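PDB 2GQU: UDP-N-Acetylenolpyruvylglucosamine Reductase from Thermus caldophilus, which probably catalyses the NADPH-dependent, FAD-mediated reduction of UDP-N-acetylglucosamine enolpyruvate to UDP-N-acetylmuramate, a step in building the bacterial cell wall. Local coordinates for residues A127-E132 / R164-L169; R211-R216 / L258-E263; G190-K195 / F235-G240. All coordinates share one frame; numbering follows the deposited sequence.

Contact 1. Residues A127-E132 / R164-L169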
loop_
_atom_site.group_PDB
_atom_site.type_symbol
_atom_site.label_atom_id
_atom_site.label_comp_id
_atom_site.label_asym_id
_atom_site.label_seq_id
_atom_site.Cartn_x
_atom_site.Cartn_y
_atom_site.Cartn_z
ATOM N N ALA A 127 -12.639 -8.852 0.407
ATOM C CA ALA A 127 -13.242 -8.288 -0.806
ATOM C C ALA A 127 -12.810 -9.029 -2.065
ATOM O O ALA A 127 -13.088 -8.584 -3.190
ATOM C CB ALA A 127 -12.866 -6.792 -0.932
ATOM N N LEU A 128 -12.114 -10.151 -1.883
ATOM C CA LEU A 128 -11.600 -10.923 -3.013
ATOM C C LEU A 128 -12.373 -12.206 -3.295
ATOM O O LEU A 128 -12.708 -12.950 -2.362
ATOM C CB LEU A 128 -10.139 -11.322 -2.751
ATOM C CG LEU A 128 -9.113 -10.183 -2.687
ATOM C CD1 LEU A 128 -7.741 -10.727 -2.260
ATOM C CD2 LEU A 128 -9.009 -9.434 -4.013
ATOM N N GLU A 129 -12.604 -12.466 -4.583
ATOM C CA GLU A 129 -13.090 -13.758 -5.068
ATOM C C GLU A 129 -11.991 -14.599 -5.707
ATOM O O GLU A 129 -11.990 -15.817 -5.584
ATOM C CB GLU A 129 -14.225 -13.562 -6.074
ATOM C CG GLU A 129 -15.506 -13.096 -5.403
ATOM C CD GLU A 129 -16.698 -13.028 -6.339
ATOM O OE1 GLU A 129 -17.836 -13.008 -5.820
ATOM O OE2 GLU A 129 -16.510 -12.980 -7.578
ATOM N N ALA A 130 -11.063 -13.954 -6.420
ATOM C CA ALA A 130 -9.987 -14.679 -7.098
ATOM C C ALA A 130 -8.845 -13.711 -7.311
ATOM O O ALA A 130 -9.056 -12.504 -7.411
ATOM C CB ALA A 130 -10.445 -15.244 -8.450
ATOM N N VAL A 131 -7.638 -14.245 -7.421
ATOM C CA VAL A 131 -6.464 -13.409 -7.604
ATOM C C VAL A 131 -5.568 -14.064 -8.649
ATOM O O VAL A 131 -5.199 -15.234 -8.491
ATOM C CB VAL A 131 -5.658 -13.258 -6.285
ATOM C CG1 VAL A 131 -4.430 -12.372 -6.479
ATOM C CG2 VAL A 131 -6.532 -12.708 -5.145
ATOM N N GLU A 132 -5.220 -13.324 -9.705
ATOM C CA GLU A 132 -4.233 -13.806 -10.682
ATOM C C GLU A 132 -2.851 -13.393 -10.177
ATOM O O GLU A 132 -2.627 -12.222 -9.852
ATOM C CB GLU A 132 -4.497 -13.211 -12.067
ATOM C CG GLU A 132 -3.567 -13.770 -13.116
ATOM C CD GLU A 132 -3.824 -13.194 -14.481
ATOM O OE1 GLU A 132 -4.498 -13.851 -15.311
ATOM O OE2 GLU A 132 -3.340 -12.080 -14.732
ATOM N N ARG A 164 -4.129 -9.196 -11.476
ATOM C CA ARG A 164 -5.548 -8.911 -11.642
ATOM C C ARG A 164 -6.308 -9.611 -10.521
ATOM O O ARG A 164 -5.837 -10.641 -9.999
ATOM C CB ARG A 164 -6.048 -9.445 -12.999
ATOM C CG ARG A 164 -6.103 -8.472 -14.137
ATOM C CD ARG A 164 -6.201 -9.236 -15.494
ATOM N NE ARG A 164 -5.323 -8.659 -16.505
ATOM C CZ ARG A 164 -4.160 -9.178 -16.864
ATOM N NH1 ARG A 164 -3.749 -10.297 -16.321
ATOM N NH2 ARG A 164 -3.411 -8.583 -17.786
ATOM N N VAL A 165 -7.472 -9.073 -10.163
ATOM C CA VAL A 165 -8.337 -9.708 -9.153
ATOM C C VAL A 165 -9.790 -9.715 -9.604
ATOM O O VAL A 165 -10.171 -8.950 -10.492
ATOM C CB VAL A 165 -8.262 -8.993 -7.764
ATOM C CG1 VAL A 165 -6.809 -8.939 -7.228
ATOM C CG2 VAL A 165 -8.888 -7.604 -7.831
ATOM N N ARG A 166 -10.568 -10.601 -8.991
ATOM C CA ARG A 166 -12.024 -10.541 -9.033
ATOM C C ARG A 166 -12.496 -10.152 -7.641
ATOM O O ARG A 166 -12.101 -10.747 -6.633
ATOM C CB ARG A 166 -12.633 -11.890 -9.412
ATOM C CG ARG A 166 -12.333 -12.369 -10.789
ATOM C CD ARG A 166 -13.283 -13.496 -11.093
ATOM N NE ARG A 166 -14.647 -12.969 -11.103
ATOM C CZ ARG A 166 -15.360 -12.727 -12.203
ATOM N NH1 ARG A 166 -14.883 -13.044 -13.393
ATOM N NH2 ARG A 166 -16.579 -12.207 -12.102
ATOM N N LEU A 167 -13.346 -9.140 -7.580
ATOM C CA LEU A 167 -13.830 -8.639 -6.308
ATOM C C LEU A 167 -15.110 -9.335 -5.871
ATOM O O LEU A 167 -15.910 -9.768 -6.711
ATOM C CB LEU A 167 -14.049 -7.119 -6.401
ATOM C CG LEU A 167 -12.807 -6.269 -6.694
ATOM C CD1 LEU A 167 -13.188 -4.818 -6.978
ATOM C CD2 LEU A 167 -11.778 -6.347 -5.562
ATOM N N LYS A 168 -15.303 -9.399 -4.554
ATOM C CA LYS A 168 -16.506 -9.945 -3.936
ATOM C C LYS A 168 -17.405 -8.783 -3.534
ATOM O O LYS A 168 -17.180 -8.155 -2.502
ATOM C CB LYS A 168 -16.106 -10.769 -2.706
ATOM C CG LYS A 168 -17.227 -11.573 -2.063
ATOM C CD LYS A 168 -16.657 -12.539 -1.002
ATOM C CE LYS A 168 -16.663 -11.943 0.398
ATOM N NZ LYS A 168 -15.648 -12.574 1.320
ATOM N N LEU A 169 -18.393 -8.475 -4.371
ATOM C CA LEU A 169 -19.288 -7.350 -4.129
ATOM C C LEU A 169 -20.744 -7.770 -4.164
ATOM O O LEU A 169 -21.092 -8.796 -4.770
ATOM C CB LEU A 169 -19.039 -6.236 -5.153
ATOM C CG LEU A 169 -17.588 -5.787 -5.340
ATOM C CD1 LEU A 169 -17.511 -4.834 -6.512
ATOM C CD2 LEU A 169 -17.077 -5.114 -4.081
HETATM O O HOH W 1 -13.751 -14.826 -0.491
HETATM O O HOH W 2 -20.540 -11.493 -4.534
#
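Glu129 and Ala130 both face Arg166, and the backbone bonds identify this as a classic beta bulge. The N-H of Glu129 reaches Arg166 O at 2.7 Å, while the N-H of Ala130 makes a weak bond to the same oxygen; Arg166 N returns a bond to Ala130 O at 2.9 Å. Beyond the bulge Lys168 N meets Ala127 O at 2.7 Å. Glu132, with CG anti to the backbone N (chi1 -176°) and its chain extended, lies alongside Arg164, pointing the same way; the modelled pairing of Glu132 OE2 with Arg164 NH1 is unusually short at 2.4 Å and therefore doubtful. The Glu129 carboxylate is nearly coplanar with the Arg166 guanidinium, but its salt bridge is long, Glu129 OE2 to Arg166 NE 4.0 Å. Glu129 CG rests on Lys168 CB at 3.6 Å. Apolar packing follows where Leu128 CD2 meets Val165 CB at 3.8 Å, and Val131 CG1 approaches Val165 CG1 at 4.2 Å. Residues 130-132 and 164-167 run antiparallel (171°), as parts of strands 128-135 and 161-171 in an antiparallel sheet with strands 77-79 and 138-142; segment 127-132 belongs to the FAD-binding domain. Val109 and Val113 of helix 109-114 pack on Val165.

Contact 2. Residues R211-R216 / L258-E263. With EPU (uridine-diphosphate-2(N-acetylglucosaminyl) butyric acid), chain C.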
loop_
_atom_site.group_PDB
_atom_site.type_symbol
_atom_site.label_atom_id
_atom_site.label_comp_id
_atom_site.label_asym_id
_atom_site.label_seq_id
_atom_site.Cartn_x
_atom_site.Cartn_y
_atom_site.Cartn_z
ATOM N N ARG A 211 -1.474 5.764 19.963
ATOM C CA ARG A 211 -1.819 6.163 21.327
ATOM C C ARG A 211 -0.626 5.996 22.282
ATOM O O ARG A 211 -0.361 6.863 23.113
ATOM C CB ARG A 211 -3.038 5.374 21.836
ATOM C CG ARG A 211 -3.747 6.042 23.010
ATOM C CD ARG A 211 -4.921 5.195 23.570
ATOM N NE ARG A 211 -5.805 4.658 22.534
ATOM C CZ ARG A 211 -6.047 3.360 22.331
ATOM N NH1 ARG A 211 -5.487 2.436 23.102
ATOM N NH2 ARG A 211 -6.866 2.981 21.358
ATOM N N LEU A 212 0.113 4.897 22.137
ATOM C CA LEU A 212 1.321 4.672 22.925
ATOM C C LEU A 212 2.394 5.742 22.671
ATOM O O LEU A 212 3.023 6.227 23.606
ATOM C CB LEU A 212 1.913 3.291 22.635
ATOM C CG LEU A 212 1.044 2.092 23.016
ATOM C CD1 LEU A 212 1.812 0.821 22.680
ATOM C CD2 LEU A 212 0.671 2.148 24.491
ATOM N N ILE A 213 2.614 6.084 21.404
ATOM C CA ILE A 213 3.578 7.138 21.040
ATOM C C ILE A 213 3.134 8.487 21.634
ATOM O O ILE A 213 3.952 9.231 22.189
ATOM C CB ILE A 213 3.752 7.205 19.506
ATOM C CG1 ILE A 213 4.423 5.930 19.000
ATOM C CG2 ILE A 213 4.579 8.400 19.069
ATOM C CD1 ILE A 213 4.287 5.747 17.510
ATOM N N ASP A 214 1.842 8.766 21.512
ATOM C CA ASP A 214 1.223 9.981 22.057
ATOM C C ASP A 214 1.500 10.080 23.551
ATOM O O ASP A 214 1.955 11.127 24.028
ATOM C CB ASP A 214 -0.298 9.946 21.791
ATOM C CG ASP A 214 -0.988 11.305 22.007
ATOM O OD1 ASP A 214 -2.145 11.456 21.543
ATOM O OD2 ASP A 214 -0.388 12.217 22.617
ATOM N N GLU A 215 1.232 8.996 24.288
ATOM C CA GLU A 215 1.375 9.005 25.750
ATOM C C GLU A 215 2.818 9.202 26.196
ATOM O O GLU A 215 3.060 9.729 27.276
ATOM C CB GLU A 215 0.800 7.737 26.403
ATOM C CG GLU A 215 0.752 7.808 27.951
ATOM C CD GLU A 215 2.041 7.326 28.629
ATOM O OE1 GLU A 215 2.621 8.088 29.446
ATOM O OE2 GLU A 215 2.473 6.183 28.351
ATOM N N ARG A 216 3.767 8.755 25.373
ATOM C CA ARG A 216 5.184 8.888 25.680
ATOM C C ARG A 216 5.702 10.272 25.288
ATOM O O ARG A 216 6.888 10.555 25.452
ATOM C CB ARG A 216 6.009 7.789 24.988
ATOM C CG ARG A 216 5.714 6.371 25.467
ATOM C CD ARG A 216 5.739 6.247 26.999
ATOM N NE ARG A 216 5.521 4.853 27.377
ATOM C CZ ARG A 216 6.455 3.909 27.322
ATOM N NH1 ARG A 216 7.688 4.197 26.917
ATOM N NH2 ARG A 216 6.148 2.665 27.652
ATOM N N LEU A 258 9.781 2.460 23.032
ATOM C CA LEU A 258 8.643 1.543 22.874
ATOM C C LEU A 258 9.038 0.366 21.969
ATOM O O LEU A 258 9.611 0.573 20.906
ATOM C CB LEU A 258 7.439 2.265 22.248
ATOM C CG LEU A 258 6.663 3.313 23.053
ATOM C CD1 LEU A 258 5.829 4.189 22.121
ATOM C CD2 LEU A 258 5.789 2.674 24.120
ATOM N N PRO A 259 8.773 -0.873 22.417
ATOM C CA PRO A 259 9.059 -2.068 21.607
ATOM C C PRO A 259 8.057 -2.232 20.462
ATOM O O PRO A 259 7.188 -3.117 20.483
ATOM C CB PRO A 259 8.977 -3.207 22.624
ATOM C CG PRO A 259 8.060 -2.704 23.683
ATOM C CD PRO A 259 8.215 -1.210 23.739
ATOM N N LEU A 260 8.186 -1.363 19.463
ATOM C CA LEU A 260 7.292 -1.388 18.315
ATOM C C LEU A 260 8.028 -1.880 17.081
ATOM O O LEU A 260 9.212 -1.581 16.905
ATOM C CB LEU A 260 6.727 0.015 18.060
ATOM C CG LEU A 260 5.731 0.555 19.093
ATOM C CD1 LEU A 260 5.423 2.024 18.819
ATOM C CD2 LEU A 260 4.434 -0.274 19.140
ATOM N N GLU A 261 7.314 -2.616 16.223
ATOM C CA GLU A 261 7.869 -3.086 14.950
ATOM C C GLU A 261 7.284 -2.261 13.802
ATOM O O GLU A 261 6.111 -1.869 13.843
ATOM C CB GLU A 261 7.558 -4.578 14.733
ATOM C CG GLU A 261 8.244 -5.569 15.709
ATOM C CD GLU A 261 9.778 -5.560 15.629
ATOM O OE1 GLU A 261 10.337 -5.522 14.506
ATOM O OE2 GLU A 261 10.431 -5.595 16.701
ATOM N N LEU A 262 8.099 -2.012 12.777
ATOM C CA LEU A 262 7.646 -1.278 11.596
ATOM C C LEU A 262 6.529 -1.983 10.829
ATOM O O LEU A 262 6.583 -3.199 10.630
ATOM C CB LEU A 262 8.804 -1.044 10.631
ATOM C CG LEU A 262 9.729 0.137 10.895
ATOM C CD1 LEU A 262 10.767 0.237 9.780
ATOM C CD2 LEU A 262 8.934 1.429 11.000
ATOM N N GLU A 263 5.536 -1.215 10.385
ATOM C CA GLU A 263 4.593 -1.696 9.367
ATOM C C GLU A 263 5.168 -1.465 7.965
ATOM O O GLU A 263 4.971 -2.287 7.072
ATOM C CB GLU A 263 3.195 -1.055 9.489
ATOM C CG GLU A 263 2.239 -1.376 8.308
ATOM C CD GLU A 263 0.814 -0.864 8.516
ATOM O OE1 GLU A 263 0.236 -0.257 7.584
ATOM O OE2 GLU A 263 0.258 -1.099 9.604
HETATM N N1U EPU C . -5.192 8.443 19.177
HETATM C C2U EPU C . -4.432 9.107 20.171
HETATM N N3U EPU C . -3.240 9.632 19.871
HETATM C C4U EPU C . -2.678 9.474 18.662
HETATM C C5U EPU C . -3.322 8.767 17.655
HETATM C C6U EPU C . -4.559 8.199 17.926
HETATM O O2U EPU C . -4.920 9.301 21.302
HETATM O O4U EPU C . -1.563 9.979 18.436
HETATM C C1D EPU C . -6.245 7.514 19.598
HETATM C C2D EPU C . -7.428 7.899 18.722
HETATM O O2D EPU C . -8.119 9.043 19.244
HETATM C C3D EPU C . -8.276 6.653 18.721
HETATM C C4D EPU C . -7.305 5.523 19.053
HETATM O O4D EPU C . -6.050 6.113 19.419
HETATM O O3D EPU C . -9.262 6.787 19.751
HETATM C C5D EPU C . -7.094 4.631 17.835
HETATM O O5D EPU C . -6.623 5.463 16.776
HETATM P PA EPU C . -7.090 5.201 15.258
HETATM O O1A EPU C . -8.597 5.138 15.208
HETATM O O2A EPU C . -6.361 6.149 14.336
HETATM O O3A EPU C . -6.548 3.702 14.977
HETATM P PB EPU C . -5.016 3.173 14.969
HETATM O O1B EPU C . -5.009 1.853 15.705
HETATM O O2B EPU C . -4.036 4.259 15.368
HETATM C C1 EPU C . -5.436 1.758 12.811
HETATM C C2 EPU C . -4.669 1.344 11.565
HETATM C C3 EPU C . -4.817 2.404 10.492
HETATM C C4 EPU C . -6.298 2.496 10.129
HETATM C C5 EPU C . -7.122 2.866 11.371
HETATM C C6 EPU C . -8.624 2.752 11.111
HETATM C C7 EPU C . -3.067 -0.342 12.107
HETATM C C8 EPU C . -1.661 -0.733 12.384
HETATM N N2 EPU C . -3.296 0.964 11.883
HETATM O O1 EPU C . -4.812 2.898 13.397
HETATM O O3 EPU C . -4.084 1.936 9.378
HETATM O O4 EPU C . -6.511 3.456 9.092
HETATM O O5 EPU C . -6.809 2.008 12.476
HETATM O O6 EPU C . -9.031 1.376 11.257
HETATM O O7 EPU C . -3.948 -1.186 12.086
HETATM C C1E EPU C . -2.009 2.182 8.182
HETATM O O1E EPU C . -1.134 2.820 7.569
HETATM O O2E EPU C . -1.986 0.937 8.331
HETATM C C2E EPU C . -3.160 2.850 8.749
HETATM C C3E EPU C . -3.366 4.164 8.668
#
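Leu258 inserts its forked end between the last turn of helix 209-215 and the side chain of Arg216, and the two methyls divide the work. Leu258 CD1 lies against the helix, 3.8 Å from Ile213 CG1 and equally near the backbone at Leu212 O. Leu258 CD2 sits over the centre of one face of the Arg216 guanidinium, 3.5 Å from Arg216 CZ, so that the guanidinium face lies against the CD2 methyl.

Arg216 can lie there because its chain bends at chi2 (-50°), which folds the guanidinium back over the leucine. Glu215 OE2 approaches the edge of the same group in its plane, with a salt bridge to Arg216 NE of 3.5 Å, and NH1 makes a weak bond to Glu257 O. These ties may restrict rotation only modestly.

Leu212 supplies the flank of the leucine site, its CB 4.1 Å from Leu258 CD1. Deeper in, Leu260 CD1 meets Ile213 CG1 at 4.0 Å, the two side chains crossing at a slant. No hydrogen bond joins the segments, so the contact is held by packing.

The same helix carries Asp214, whose OD1 accepts a hydrogen bond from N3U of the EPU uracil at 2.7 Å (N-H...O angle 163°), consistent with recognition of the uridine. At the other end of 258-263, Glu263 OE1 lies 2.6 Å from EPU O2E, and Glu263 OE2 makes a salt bridge with Arg152, a probable active-site residue. Segment 258-263 follows helix 244-257, whose Val254 touches Leu260, and leads into strand 265-267; the contact thus fastens helix 209-215 to the chain leaving helix 244-257.

Contact 3. Residues G190-K195 / F235-G240. With EPU (uridine-diphosphate-2(N-acetylglucosaminyl) butyric acid), chain C.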
loop_
_atom_site.group_PDB
_atom_site.type_symbol
_atom_site.label_atom_id
_atom_site.label_comp_id
_atom_site.label_asym_id
_atom_site.label_seq_id
_atom_site.Cartn_x
_atom_site.Cartn_y
_atom_site.Cartn_z
ATOM N N GLY A 190 -8.951 11.741 12.646
ATOM C CA GLY A 190 -7.720 12.093 13.363
ATOM C C GLY A 190 -6.420 11.928 12.597
ATOM O O GLY A 190 -5.342 12.233 13.122
ATOM N N GLN A 191 -6.501 11.460 11.353
ATOM C CA GLN A 191 -5.288 11.154 10.596
ATOM C C GLN A 191 -4.845 12.306 9.706
ATOM O O GLN A 191 -5.683 12.942 9.054
ATOM C CB GLN A 191 -5.499 9.933 9.708
ATOM C CG GLN A 191 -5.780 8.635 10.425
ATOM C CD GLN A 191 -5.922 7.497 9.428
ATOM O OE1 GLN A 191 -5.612 7.664 8.245
ATOM N NE2 GLN A 191 -6.408 6.356 9.890
ATOM N N PRO A 192 -3.525 12.538 9.615
ATOM C CA PRO A 192 -3.052 13.543 8.660
ATOM C C PRO A 192 -3.133 13.056 7.203
ATOM O O PRO A 192 -3.033 11.847 6.920
ATOM C CB PRO A 192 -1.596 13.792 9.083
ATOM C CG PRO A 192 -1.189 12.609 9.882
ATOM C CD PRO A 192 -2.426 11.882 10.349
ATOM N N LYS A 193 -3.365 13.998 6.297
ATOM C CA LYS A 193 -3.243 13.754 4.862
ATOM C C LYS A 193 -2.167 14.695 4.338
ATOM O O LYS A 193 -2.461 15.728 3.723
ATOM C CB LYS A 193 -4.564 14.000 4.127
ATOM C CG LYS A 193 -5.779 13.282 4.678
ATOM C CD LYS A 193 -7.041 14.041 4.271
ATOM C CE LYS A 193 -8.299 13.204 4.442
ATOM N NZ LYS A 193 -8.509 12.274 3.301
ATOM N N ARG A 194 -0.922 14.353 4.646
ATOM C CA ARG A 194 0.255 15.041 4.125
ATOM C C ARG A 194 1.193 13.971 3.577
ATOM O O ARG A 194 0.798 12.811 3.446
ATOM C CB ARG A 194 0.945 15.842 5.235
ATOM C CG ARG A 194 0.007 16.709 6.044
ATOM C CD ARG A 194 0.679 17.974 6.522
ATOM N NE ARG A 194 -0.240 19.107 6.454
ATOM C CZ ARG A 194 -0.009 20.299 6.991
ATOM N NH1 ARG A 194 1.116 20.531 7.662
ATOM N NH2 ARG A 194 -0.912 21.260 6.870
ATOM N N LYS A 195 2.428 14.346 3.258
ATOM C CA LYS A 195 3.413 13.362 2.827
ATOM C C LYS A 195 3.721 12.439 3.992
ATOM O O LYS A 195 4.246 12.870 5.021
ATOM C CB LYS A 195 4.680 14.029 2.275
ATOM C CG LYS A 195 4.497 14.606 0.877
ATOM C CD LYS A 195 5.820 15.056 0.300
ATOM C CE LYS A 195 5.664 15.595 -1.115
ATOM N NZ LYS A 195 6.977 15.611 -1.831
ATOM N N PHE A 235 2.003 8.463 12.641
ATOM C CA PHE A 235 2.319 9.005 11.333
ATOM C C PHE A 235 3.617 9.786 11.431
ATOM O O PHE A 235 3.690 10.778 12.151
ATOM C CB PHE A 235 1.198 9.905 10.813
ATOM C CG PHE A 235 0.020 9.154 10.246
ATOM C CD1 PHE A 235 -0.837 8.436 11.076
ATOM C CD2 PHE A 235 -0.227 9.170 8.887
ATOM C CE1 PHE A 235 -1.926 7.738 10.547
ATOM C CE2 PHE A 235 -1.323 8.481 8.342
ATOM C CZ PHE A 235 -2.174 7.768 9.185
ATOM N N ILE A 236 4.644 9.302 10.744
ATOM C CA ILE A 236 5.840 10.103 10.531
ATOM C C ILE A 236 5.625 10.809 9.224
ATOM O O ILE A 236 5.293 10.172 8.207
ATOM C CB ILE A 236 7.121 9.261 10.488
ATOM C CG1 ILE A 236 7.468 8.771 11.895
ATOM C CG2 ILE A 236 8.289 10.075 9.875
ATOM C CD1 ILE A 236 8.500 7.646 11.924
ATOM N N VAL A 237 5.791 12.129 9.251
ATOM C CA VAL A 237 5.531 12.947 8.073
ATOM C C VAL A 237 6.817 13.605 7.516
ATOM O O VAL A 237 7.804 13.815 8.243
ATOM C CB VAL A 237 4.387 13.981 8.334
ATOM C CG1 VAL A 237 3.082 13.266 8.697
ATOM C CG2 VAL A 237 4.770 14.975 9.432
ATOM N N ASN A 238 6.798 13.883 6.214
ATOM C CA ASN A 238 7.883 14.560 5.509
ATOM C C ASN A 238 7.471 16.019 5.304
ATOM O O ASN A 238 6.551 16.315 4.536
ATOM C CB ASN A 238 8.123 13.846 4.158
ATOM C CG ASN A 238 9.316 14.401 3.352
ATOM O OD1 ASN A 238 9.712 13.815 2.326
ATOM N ND2 ASN A 238 9.883 15.515 3.795
ATOM N N LEU A 239 8.153 16.917 6.017
ATOM C CA LEU A 239 7.865 18.349 5.976
ATOM C C LEU A 239 8.405 19.030 4.703
ATOM O O LEU A 239 8.107 20.193 4.446
ATOM C CB LEU A 239 8.406 19.035 7.247
ATOM C CG LEU A 239 7.850 18.532 8.590
ATOM C CD1 LEU A 239 8.542 19.190 9.776
ATOM C CD2 LEU A 239 6.335 18.712 8.695
ATOM N N GLY A 240 9.187 18.312 3.901
ATOM C CA GLY A 240 9.637 18.860 2.614
ATOM C C GLY A 240 10.675 18.037 1.889
ATOM O O GLY A 240 10.367 17.391 0.872
HETATM N N1U EPU C . -5.192 8.443 19.177
HETATM C C2U EPU C . -4.432 9.107 20.171
HETATM N N3U EPU C . -3.240 9.632 19.871
HETATM C C4U EPU C . -2.678 9.474 18.662
HETATM C C5U EPU C . -3.322 8.767 17.655
HETATM C C6U EPU C . -4.559 8.199 17.926
HETATM O O2U EPU C . -4.920 9.301 21.302
HETATM O O4U EPU C . -1.563 9.979 18.436
HETATM C C1D EPU C . -6.245 7.514 19.598
HETATM C C2D EPU C . -7.428 7.899 18.722
HETATM O O2D EPU C . -8.119 9.043 19.244
HETATM C C3D EPU C . -8.276 6.653 18.721
HETATM C C4D EPU C . -7.305 5.523 19.053
HETATM O O4D EPU C . -6.050 6.113 19.419
HETATM O O3D EPU C . -9.262 6.787 19.751
HETATM C C5D EPU C . -7.094 4.631 17.835
HETATM O O5D EPU C . -6.623 5.463 16.776
HETATM P PA EPU C . -7.090 5.201 15.258
HETATM O O1A EPU C . -8.597 5.138 15.208
HETATM O O2A EPU C . -6.361 6.149 14.336
HETATM O O3A EPU C . -6.548 3.702 14.977
HETATM P PB EPU C . -5.016 3.173 14.969
HETATM O O1B EPU C . -5.009 1.853 15.705
HETATM O O2B EPU C . -4.036 4.259 15.368
HETATM C C1 EPU C . -5.436 1.758 12.811
HETATM C C2 EPU C . -4.669 1.344 11.565
HETATM C C3 EPU C . -4.817 2.404 10.492
HETATM C C4 EPU C . -6.298 2.496 10.129
HETATM C C5 EPU C . -7.122 2.866 11.371
HETATM C C6 EPU C . -8.624 2.752 11.111
HETATM C C7 EPU C . -3.067 -0.342 12.107
HETATM C C8 EPU C . -1.661 -0.733 12.384
HETATM N N2 EPU C . -3.296 0.964 11.883
HETATM O O1 EPU C . -4.812 2.898 13.397
HETATM O O3 EPU C . -4.084 1.936 9.378
HETATM O O4 EPU C . -6.511 3.456 9.092
HETATM O O5 EPU C . -6.809 2.008 12.476
HETATM O O6 EPU C . -9.031 1.376 11.257
HETATM O O7 EPU C . -3.948 -1.186 12.086
HETATM C C1E EPU C . -2.009 2.182 8.182
HETATM O O1E EPU C . -1.134 2.820 7.569
HETATM O O2E EPU C . -1.986 0.937 8.331
HETATM C C2E EPU C . -3.160 2.850 8.749
HETATM C C3E EPU C . -3.366 4.164 8.668
#
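Pro192 lies on one face of the Phe235 ring, its CD 3.7 Å from the ring centroid and 14° off the normal, a CH-pi contact over the centre of the face. Pro192 CG lies 3.7 Å from Phe235 CG. Gln191 comes obliquely to the far end of the ring, OE1 3.6 Å from Phe235 CZ, with amide and ring planes 41° apart, and His232 makes an edge-to-face pair with the phenylalanine. The extended Gln191 chain (chi2 -178°) carries its amide past the ring to the ligand, where Gln191 NE2 donates to EPU O4 at 3.0 Å; OE1 is held by Arg188, an arrangement that fixes which way the amide is turned. Phe235 CZ also lies 3.8 Å from EPU C3E, and the ring is close to the FAD and to Cys199, the probable proton donor. With an alanine here in place of Phe235, the Pro192 ring would probably lose the face it packs on, opening a gap beside the enolpyruvyl end of the bound ligand.

Further along, Asn238 N donates to Lys195 O at 3.0 Å, while Val237 CA makes a CA-H...O contact with that oxygen. The loop from helix 174-187 to strand 196-197 is thereby laid along strand 235-238, whose neighbour in its three-stranded antiparallel sheet is strand 226-228. Ile236, pointing away from the loop, packs on Leu250 and Val251 of helix 244-257.

Contact 1 closes before the other two open along the chain, and it lies across the chain's centre from them: its centre is 34 Å from that of contact 2 and 31 Å from that of contact 3. It belongs to the antiparallel sheet that includes strands 128-135 and 161-171. Contacts 2 and 3 both fall in the C-terminal reductase domain, their centres 16 Å apart and their nearest atoms about 6 Å. Their segments alternate in sequence, 190-195, 211-216, 235-240, 258-263, so the two closures interlock. Helix 244-257 borders both, and both reach EPU: contact 2 at the uracil and, through Glu263, at the enolpyruvyl carboxylate; contact 3 at the sugar and the enolpyruvyl carbon C3E.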